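Local structure of meso-diaminopimelate dehydrogenase (Clostridium tetani, 3WGY) at residues V65-G70 with S282-Y287; G122-L127 with T146-G151; D181-R184 with D190-T193. The protein probably catalyses, in its natural form, the reversible NADP-dependent oxidative deamination of meso-2,6-diaminopimelate to L-2-amino-6-oxopimelate, and is held here in complex with 4-methyl-2-oxovalerate. The protein carries 6 engineered substitutions. All coordinates share one frame; numbering follows the deposited sequence.

Interaction 1 (V65-G70 with S282-Y287)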
loop_
_atom_site.group_PDB
_atom_site.type_symbol
_atom_site.label_atom_id
_atom_site.label_comp_id
_atom_site.label_asym_id
_atom_site.label_seq_id
_atom_site.Cartn_x
_atom_site.Cartn_y
_atom_site.Cartn_z
ATOM N N VAL B 65 -6.867 24.541 4.291
ATOM C CA VAL B 65 -5.610 23.877 3.993
ATOM C C VAL B 65 -4.920 24.548 2.814
ATOM O O VAL B 65 -5.537 24.812 1.789
ATOM C CB VAL B 65 -5.830 22.382 3.668
ATOM C CG1 VAL B 65 -4.495 21.715 3.366
ATOM C CG2 VAL B 65 -6.512 21.696 4.833
ATOM N N MET B 66 -3.632 24.819 2.978
ATOM C CA MET B 66 -2.838 25.451 1.940
ATOM C C MET B 66 -1.900 24.396 1.359
ATOM O O MET B 66 -1.095 23.812 2.076
ATOM C CB MET B 66 -2.019 26.599 2.540
ATOM C CG MET B 66 -1.464 27.593 1.532
ATOM S SD MET B 66 -2.722 28.683 0.827
ATOM C CE MET B 66 -2.963 29.802 2.151
ATOM N N ILE B 67 -2.014 24.134 0.067
ATOM C CA ILE B 67 -1.133 23.158 -0.552
ATOM C C ILE B 67 0.054 23.916 -1.159
ATOM O O ILE B 67 -0.120 24.760 -2.040
ATOM C CB ILE B 67 -1.876 22.351 -1.642
ATOM C CG1 ILE B 67 -3.126 21.706 -1.029
ATOM C CG2 ILE B 67 -0.951 21.281 -2.225
ATOM C CD1 ILE B 67 -3.868 20.778 -1.946
ATOM N N LEU B 68 1.254 23.619 -0.668
ATOM C CA LEU B 68 2.469 24.274 -1.134
ATOM C C LEU B 68 3.023 23.648 -2.407
ATOM O O LEU B 68 3.546 22.527 -2.394
ATOM C CB LEU B 68 3.521 24.243 -0.027
ATOM C CG LEU B 68 2.955 24.663 1.336
ATOM C CD1 LEU B 68 4.093 24.901 2.320
ATOM C CD2 LEU B 68 2.125 25.928 1.182
ATOM N N CYS B 69 2.903 24.384 -3.509
ATOM C CA CYS B 69 3.377 23.920 -4.808
ATOM C C CYS B 69 4.520 24.787 -5.327
ATOM O O CYS B 69 4.600 25.081 -6.521
ATOM C CB CYS B 69 2.222 23.928 -5.801
ATOM S SG CYS B 69 0.733 23.152 -5.144
ATOM N N GLY B 70 5.399 25.177 -4.407
ATOM C CA GLY B 70 6.556 26.004 -4.723
ATOM C C GLY B 70 6.695 26.459 -6.161
ATOM O O GLY B 70 7.191 25.712 -7.009
ATOM N N SER B 282 -2.628 14.848 -7.243
ATOM C CA SER B 282 -3.770 14.094 -6.732
ATOM C C SER B 282 -3.471 13.628 -5.320
ATOM O O SER B 282 -4.346 13.636 -4.452
ATOM C CB SER B 282 -4.062 12.871 -7.605
ATOM O OG SER B 282 -4.573 13.263 -8.855
ATOM N N VAL B 283 -2.231 13.207 -5.097
ATOM C CA VAL B 283 -1.830 12.747 -3.789
ATOM C C VAL B 283 -1.922 13.928 -2.828
ATOM O O VAL B 283 -2.459 13.803 -1.720
ATOM C CB VAL B 283 -0.375 12.201 -3.800
ATOM C CG1 VAL B 283 0.069 11.887 -2.381
ATOM C CG2 VAL B 283 -0.297 10.945 -4.687
ATOM N N LEU B 284 -1.411 15.080 -3.262
ATOM C CA LEU B 284 -1.451 16.273 -2.418
ATOM C C LEU B 284 -2.888 16.593 -2.008
ATOM O O LEU B 284 -3.165 16.857 -0.834
ATOM C CB LEU B 284 -0.826 17.476 -3.144
ATOM C CG LEU B 284 0.707 17.464 -3.257
ATOM C CD1 LEU B 284 1.185 18.639 -4.116
ATOM C CD2 LEU B 284 1.308 17.542 -1.860
ATOM N N VAL B 285 -3.797 16.560 -2.972
ATOM C CA VAL B 285 -5.197 16.848 -2.695
ATOM C C VAL B 285 -5.815 15.860 -1.710
ATOM O O VAL B 285 -6.479 16.276 -0.759
ATOM C CB VAL B 285 -6.030 16.853 -3.983
ATOM C CG1 VAL B 285 -7.514 17.022 -3.646
ATOM C CG2 VAL B 285 -5.559 17.987 -4.888
ATOM N N ALA B 286 -5.603 14.563 -1.926
ATOM C CA ALA B 286 -6.166 13.558 -1.030
ATOM C C ALA B 286 -5.693 13.778 0.404
ATOM O O ALA B 286 -6.485 13.691 1.356
ATOM C CB ALA B 286 -5.789 12.168 -1.491
ATOM N N TYR B 287 -4.403 14.059 0.557
ATOM C CA TYR B 287 -3.846 14.299 1.879
ATOM C C TYR B 287 -4.361 15.601 2.494
ATOM O O TYR B 287 -4.305 15.779 3.710
ATOM C CB TYR B 287 -2.319 14.272 1.825
ATOM C CG TYR B 287 -1.788 12.873 2.056
ATOM C CD1 TYR B 287 -1.645 12.369 3.351
ATOM C CD2 TYR B 287 -1.540 12.013 0.986
ATOM C CE1 TYR B 287 -1.282 11.040 3.578
ATOM C CE2 TYR B 287 -1.174 10.678 1.201
ATOM C CZ TYR B 287 -1.056 10.199 2.499
ATOM O OH TYR B 287 -0.764 8.872 2.722
#
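Ile67 and Leu284 pack against each other inside a Rossmann-type domain, where strand 65-68 of the parallel sheet is met by helix 276-296 from near the end of the chain. The close part of the contact is small and wholly apolar. Ile67 sends its CG2 branch into the side of Leu284, 3.9 Å from Leu284 CB and equally 3.9 Å from Leu284 CD1, so one methyl sits against both the root and one tip of the leucine. It can do so because CG2 lies anti to the backbone N of Ile67, while the longer CG1 branch (chi1 -55°) runs beside that N and carries CD1 toward the helix backbone. The two side chains cross at a slant, and their CA atoms are 7.1 Å apart, the shortest such spacing between the segments.

Away from this pair the packing slackens. Val285 directs its CB away from the strand and meets Ile67 CD1 with its CA at 4.2 Å and, more loosely, with its CG2 methyl at 4.4 Å. At the last residue of the strand, partly exposed Leu68 points its CB away from the helix. No hydrogen bond joins the segments; strand 65-68 is held instead by backbone bonds to strands 5-10 and 88-90. Val19 of helix 14-23 touches Ile67 and Ile15 touches Leu284, which places the contact beside the glycine-rich segment that probably forms the dinucleotide-binding turn. Ile138 of the second subunit packs on Ser282 and Val283. At the helix backbone itself, Ile67 CD1 comes to rest 4.1 Å from Leu284 O.

Interaction 2 (G122-L127 with T146-G151)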
loop_
_atom_site.group_PDB
_atom_site.type_symbol
_atom_site.label_atom_id
_atom_site.label_comp_id
_atom_site.label_asym_id
_atom_site.label_seq_id
_atom_site.Cartn_x
_atom_site.Cartn_y
_atom_site.Cartn_z
ATOM N N GLY B 122 3.458 12.749 -1.462
ATOM C CA GLY B 122 3.579 12.639 -2.909
ATOM C C GLY B 122 3.804 11.159 -3.174
ATOM O O GLY B 122 3.356 10.340 -2.360
ATOM N N TRP B 123 4.467 10.782 -4.269
ATOM C CA TRP B 123 4.688 9.354 -4.476
ATOM C C TRP B 123 6.011 8.906 -3.861
ATOM O O TRP B 123 6.108 7.794 -3.355
ATOM C CB TRP B 123 4.547 8.924 -5.957
ATOM C CG TRP B 123 5.348 9.634 -7.025
ATOM C CD1 TRP B 123 5.112 10.876 -7.548
ATOM C CD2 TRP B 123 6.436 9.081 -7.788
ATOM N NE1 TRP B 123 5.975 11.123 -8.592
ATOM C CE2 TRP B 123 6.800 10.041 -8.761
ATOM C CE3 TRP B 123 7.136 7.866 -7.745
ATOM C CZ2 TRP B 123 7.832 9.826 -9.683
ATOM C CZ3 TRP B 123 8.164 7.653 -8.666
ATOM C CH2 TRP B 123 8.500 8.628 -9.620
ATOM N N ASP B 124 7.027 9.767 -3.897
ATOM C CA ASP B 124 8.300 9.467 -3.235
ATOM C C ASP B 124 9.095 10.745 -3.050
ATOM O O ASP B 124 9.689 11.263 -3.997
ATOM C CB ASP B 124 9.151 8.450 -3.998
ATOM C CG ASP B 124 10.242 7.831 -3.114
ATOM O OD1 ASP B 124 10.360 8.244 -1.936
ATOM O OD2 ASP B 124 10.978 6.933 -3.587
ATOM N N PRO B 125 9.131 11.264 -1.813
ATOM C CA PRO B 125 8.467 10.690 -0.633
ATOM C C PRO B 125 6.938 10.662 -0.717
ATOM O O PRO B 125 6.324 11.392 -1.500
ATOM C CB PRO B 125 8.965 11.584 0.500
ATOM C CG PRO B 125 9.035 12.924 -0.174
ATOM C CD PRO B 125 9.715 12.580 -1.490
ATOM N N GLY B 126 6.337 9.811 0.108
ATOM C CA GLY B 126 4.893 9.689 0.122
ATOM C C GLY B 126 4.462 8.239 0.055
ATOM O O GLY B 126 4.715 7.465 0.979
ATOM N N LEU B 127 3.825 7.857 -1.049
ATOM C CA LEU B 127 3.357 6.483 -1.190
ATOM C C LEU B 127 4.488 5.456 -1.127
ATOM O O LEU B 127 4.339 4.408 -0.503
ATOM C CB LEU B 127 2.564 6.327 -2.487
ATOM C CG LEU B 127 1.435 7.352 -2.642
ATOM C CD1 LEU B 127 0.631 7.028 -3.889
ATOM C CD2 LEU B 127 0.537 7.328 -1.413
ATOM N N THR B 146 13.838 -0.385 -3.862
ATOM C CA THR B 146 13.074 0.664 -4.514
ATOM C C THR B 146 13.742 0.988 -5.849
ATOM O O THR B 146 14.961 1.169 -5.920
ATOM C CB THR B 146 13.000 1.965 -3.682
ATOM O OG1 THR B 146 12.459 1.686 -2.386
ATOM C CG2 THR B 146 12.092 2.970 -4.367
ATOM N N PHE B 147 12.941 1.034 -6.904
ATOM C CA PHE B 147 13.434 1.358 -8.245
ATOM C C PHE B 147 12.633 2.562 -8.726
ATOM O O PHE B 147 11.442 2.672 -8.438
ATOM C CB PHE B 147 13.204 0.197 -9.214
ATOM C CG PHE B 147 13.988 -1.048 -8.896
ATOM C CD1 PHE B 147 13.685 -1.815 -7.786
ATOM C CD2 PHE B 147 15.003 -1.479 -9.747
ATOM C CE1 PHE B 147 14.374 -3.002 -7.523
ATOM C CE2 PHE B 147 15.698 -2.665 -9.494
ATOM C CZ PHE B 147 15.379 -3.427 -8.380
ATOM N N TRP B 148 13.193 3.452 -9.421
ATOM C CA TRP B 148 12.456 4.596 -9.922
ATOM C C TRP B 148 12.276 4.417 -11.431
ATOM O O TRP B 148 13.217 4.570 -12.209
ATOM C CB TRP B 148 13.193 5.882 -9.544
ATOM C CG TRP B 148 13.171 6.091 -8.039
ATOM C CD1 TRP B 148 12.171 6.671 -7.302
ATOM C CD2 TRP B 148 14.141 5.618 -7.088
ATOM N NE1 TRP B 148 12.455 6.585 -5.954
ATOM C CE2 TRP B 148 13.658 5.946 -5.796
ATOM C CE3 TRP B 148 15.368 4.947 -7.202
ATOM C CZ2 TRP B 148 14.362 5.626 -4.626
ATOM C CZ3 TRP B 148 16.069 4.626 -6.034
ATOM C CH2 TRP B 148 15.561 4.968 -4.763
ATOM N N GLY B 149 11.048 4.027 -11.795
ATOM C CA GLY B 149 10.643 3.757 -13.170
ATOM C C GLY B 149 11.135 4.761 -14.169
ATOM O O GLY B 149 11.724 5.770 -13.776
ATOM N N LYS B 150 10.897 4.511 -15.456
ATOM C CA LYS B 150 11.371 5.443 -16.477
ATOM C C LYS B 150 10.922 6.879 -16.199
ATOM O O LYS B 150 9.731 7.180 -16.155
ATOM C CB LYS B 150 10.909 5.015 -17.872
ATOM C CG LYS B 150 11.397 5.946 -18.971
ATOM C CD LYS B 150 11.082 5.389 -20.352
ATOM C CE LYS B 150 11.524 6.349 -21.446
ATOM N NZ LYS B 150 11.377 5.749 -22.804
ATOM N N GLY B 151 11.906 7.786 -15.887
ATOM C CA GLY B 151 11.600 9.193 -15.804
ATOM C C GLY B 151 12.859 9.994 -16.024
ATOM O O GLY B 151 13.964 9.445 -16.019
#
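Asp124 brings its carboxylate up to the edge of the Trp148 indole, overlapping the N-H side of the five-membered ring and not a face. The two planes are nearly level, 21° apart, although the side chains as a whole approach at about a right angle. Trp148 NE1 donates to Asp124 OD2 over 2.8 Å with an N-H...O angle of 158°, a fairly straight bond. OD2 is also crowded against another atom of the model, so its exact place, and with it this geometry, is somewhat doubtful. The stronger polar partner of Asp124 is Arg132, whose NH2 forms a salt bridge with the same OD2; Arg132 NE in turn bonds Thr146 OG1. The arginine thus links the aspartate to the strand a second time. Asp124 reaches across because its CG stands anti to the backbone N (chi1 -162°).

The rest of the contact is looser. Trp123 makes an apolar touch at the edge of the Trp148 ring with CZ3, 4.3 Å from Trp148 CD1. The CG2 methyl of Thr146 sits 3.4 Å above one face of the Trp148 ring, offset toward its rim, and so backs the indole from within its own segment.

The backbone carrying Asp124 is unusual: a cis peptide bond precedes Pro125, and Leu127 N returns to Gly122 O over 2.8 Å in a wide pi-type turn. Together these features mark the N-terminal end of helix 123-138 in the diaminopimelate dehydrogenase C-terminal domain, tied to the chain leaving strand 142-147, with the Trp148 side chain about 10 Å from the bound 2-oxo-4-methylpentanoic acid.

Interaction 3 (D181-R184 with D190-T193)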
loop_
_atom_site.group_PDB
_atom_site.type_symbol
_atom_site.label_atom_id
_atom_site.label_comp_id
_atom_site.label_asym_id
_atom_site.label_seq_id
_atom_site.Cartn_x
_atom_site.Cartn_y
_atom_site.Cartn_z
ATOM N N ASP B 181 13.196 -8.657 -11.938
ATOM C CA ASP B 181 12.828 -10.068 -11.908
ATOM C C ASP B 181 13.478 -10.773 -10.725
ATOM O O ASP B 181 12.831 -11.565 -10.041
ATOM C CB ASP B 181 13.241 -10.763 -13.212
ATOM C CG ASP B 181 12.479 -10.236 -14.424
ATOM O OD1 ASP B 181 11.704 -9.262 -14.291
ATOM O OD2 ASP B 181 12.657 -10.801 -15.520
ATOM N N LYS B 182 14.755 -10.488 -10.482
ATOM C CA LYS B 182 15.449 -11.112 -9.364
ATOM C C LYS B 182 14.862 -10.654 -8.040
ATOM O O LYS B 182 14.703 -11.450 -7.121
ATOM C CB LYS B 182 16.948 -10.810 -9.421
ATOM C CG LYS B 182 17.657 -11.409 -10.643
ATOM C CD LYS B 182 17.297 -12.888 -10.860
ATOM C CE LYS B 182 15.956 -13.043 -11.586
ATOM N NZ LYS B 182 15.449 -14.440 -11.621
ATOM N N ALA B 183 14.529 -9.374 -7.939
ATOM C CA ALA B 183 13.933 -8.866 -6.713
ATOM C C ALA B 183 12.606 -9.589 -6.510
ATOM O O ALA B 183 12.343 -10.141 -5.444
ATOM C CB ALA B 183 13.702 -7.363 -6.816
ATOM N N ARG B 184 11.777 -9.593 -7.553
ATOM C CA ARG B 184 10.468 -10.236 -7.502
ATOM C C ARG B 184 10.550 -11.729 -7.250
ATOM O O ARG B 184 9.593 -12.331 -6.758
ATOM C CB ARG B 184 9.707 -9.986 -8.800
ATOM C CG ARG B 184 9.171 -8.593 -8.928
ATOM C CD ARG B 184 8.839 -8.301 -10.369
ATOM N NE ARG B 184 8.154 -7.027 -10.512
ATOM C CZ ARG B 184 8.050 -6.371 -11.657
ATOM N NH1 ARG B 184 8.597 -6.870 -12.757
ATOM N NH2 ARG B 184 7.383 -5.224 -11.701
ATOM N N ASP B 190 21.624 -8.236 -2.679
ATOM C CA ASP B 190 21.820 -6.802 -2.620
ATOM C C ASP B 190 22.218 -6.451 -4.048
ATOM O O ASP B 190 22.868 -7.247 -4.727
ATOM C CB ASP B 190 22.941 -6.460 -1.638
ATOM C CG ASP B 190 22.660 -6.970 -0.233
ATOM O OD1 ASP B 190 21.709 -6.470 0.401
ATOM O OD2 ASP B 190 23.387 -7.878 0.232
ATOM N N PHE B 191 21.815 -5.279 -4.518
ATOM C CA PHE B 191 22.139 -4.885 -5.882
ATOM C C PHE B 191 23.178 -3.780 -5.927
ATOM O O PHE B 191 23.188 -2.892 -5.077
ATOM C CB PHE B 191 20.873 -4.406 -6.605
ATOM C CG PHE B 191 19.889 -5.498 -6.906
ATOM C CD1 PHE B 191 20.171 -6.458 -7.870
ATOM C CD2 PHE B 191 18.679 -5.569 -6.222
ATOM C CE1 PHE B 191 19.264 -7.478 -8.153
ATOM C CE2 PHE B 191 17.760 -6.586 -6.495
ATOM C CZ PHE B 191 18.053 -7.543 -7.462
ATOM N N THR B 192 24.061 -3.846 -6.917
ATOM C CA THR B 192 25.067 -2.813 -7.095
ATOM C C THR B 192 24.320 -1.733 -7.873
ATOM O O THR B 192 23.314 -2.025 -8.529
ATOM C CB THR B 192 26.245 -3.299 -7.957
ATOM O OG1 THR B 192 25.782 -3.567 -9.287
ATOM C CG2 THR B 192 26.857 -4.560 -7.369
ATOM N N THR B 193 24.794 -0.495 -7.798
ATOM C CA THR B 193 24.143 0.601 -8.508
ATOM C C THR B 193 23.964 0.246 -9.974
ATOM O O THR B 193 22.906 0.478 -10.562
ATOM C CB THR B 193 24.974 1.884 -8.433
ATOM O OG1 THR B 193 25.137 2.267 -7.062
ATOM C CG2 THR B 193 24.284 3.001 -9.187
#
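Phe191 reaches from an irregular segment to the end of helix 177-184 and touches Lys182 and Ala183 with the far rim of its ring. Its CB points toward the helix but is still distant, and chi1 of -70°, with CG anti to the carbonyl carbon, extends the ring onward. Beyond CG the contact begins at the outer carbons. CE2 lies 4.1 Å from Ala183 CB. On the other side of the ring CE1 is 4.2 Å from Lys182 CB, and at the tip CZ stands 4.0 Å from Lys182 CB and also 4.0 Å from Ala183 N. Both Lys182 CB and Ala183 N lie near the ring plane, so it is the edge of the phenyl that is presented to the helix. His145 meets the same ring edge-to-face.

Lys182 contributes only the root of its chain. Its later torsions bend (chi2 -48°, chi3 81°), which leads the ammonium end away from Phe191, and Glu187 touches its side chain. The charges flanking the contact have partners beyond it: Asp181 pairs with Lys177, Arg184 with Glu268 and Asp190 with Lys143. Next to Phe191, Thr192 N-caps helix 193-196 with its side chain and donates a hydrogen bond from its own backbone N to Glu195 OE1, consistent with a capping box.

No hydrogen bond crosses between the segments, and only 98 Å² is buried. Carbon-to-carbon contacts at van der Waals distance imply a shallow, non-directional hydrophobic attachment that screens part of the phenyl rim from water.

How the interactions relate
From the N terminus, the chain first passes through 65-70, whose partner 282-287 lies 212 residues on; interaction 1 therefore closes a very long loop. Interactions 2 and 3 are both nested within it and follow one another in series, the first closing at 151 before the second opens at 181. Nothing crosses. Interaction 1 joins the Rossmann-type sheet to helix 276-296, interaction 2 joins helix 123-138 to the end of strand 142-147, and interaction 3 ties helix 177-184 to the segment before helix 193-196. Interactions 1 and 2 touch, with Val283 CG1 3.6 Å from Gly122 N; interaction 3 has no direct contact with either.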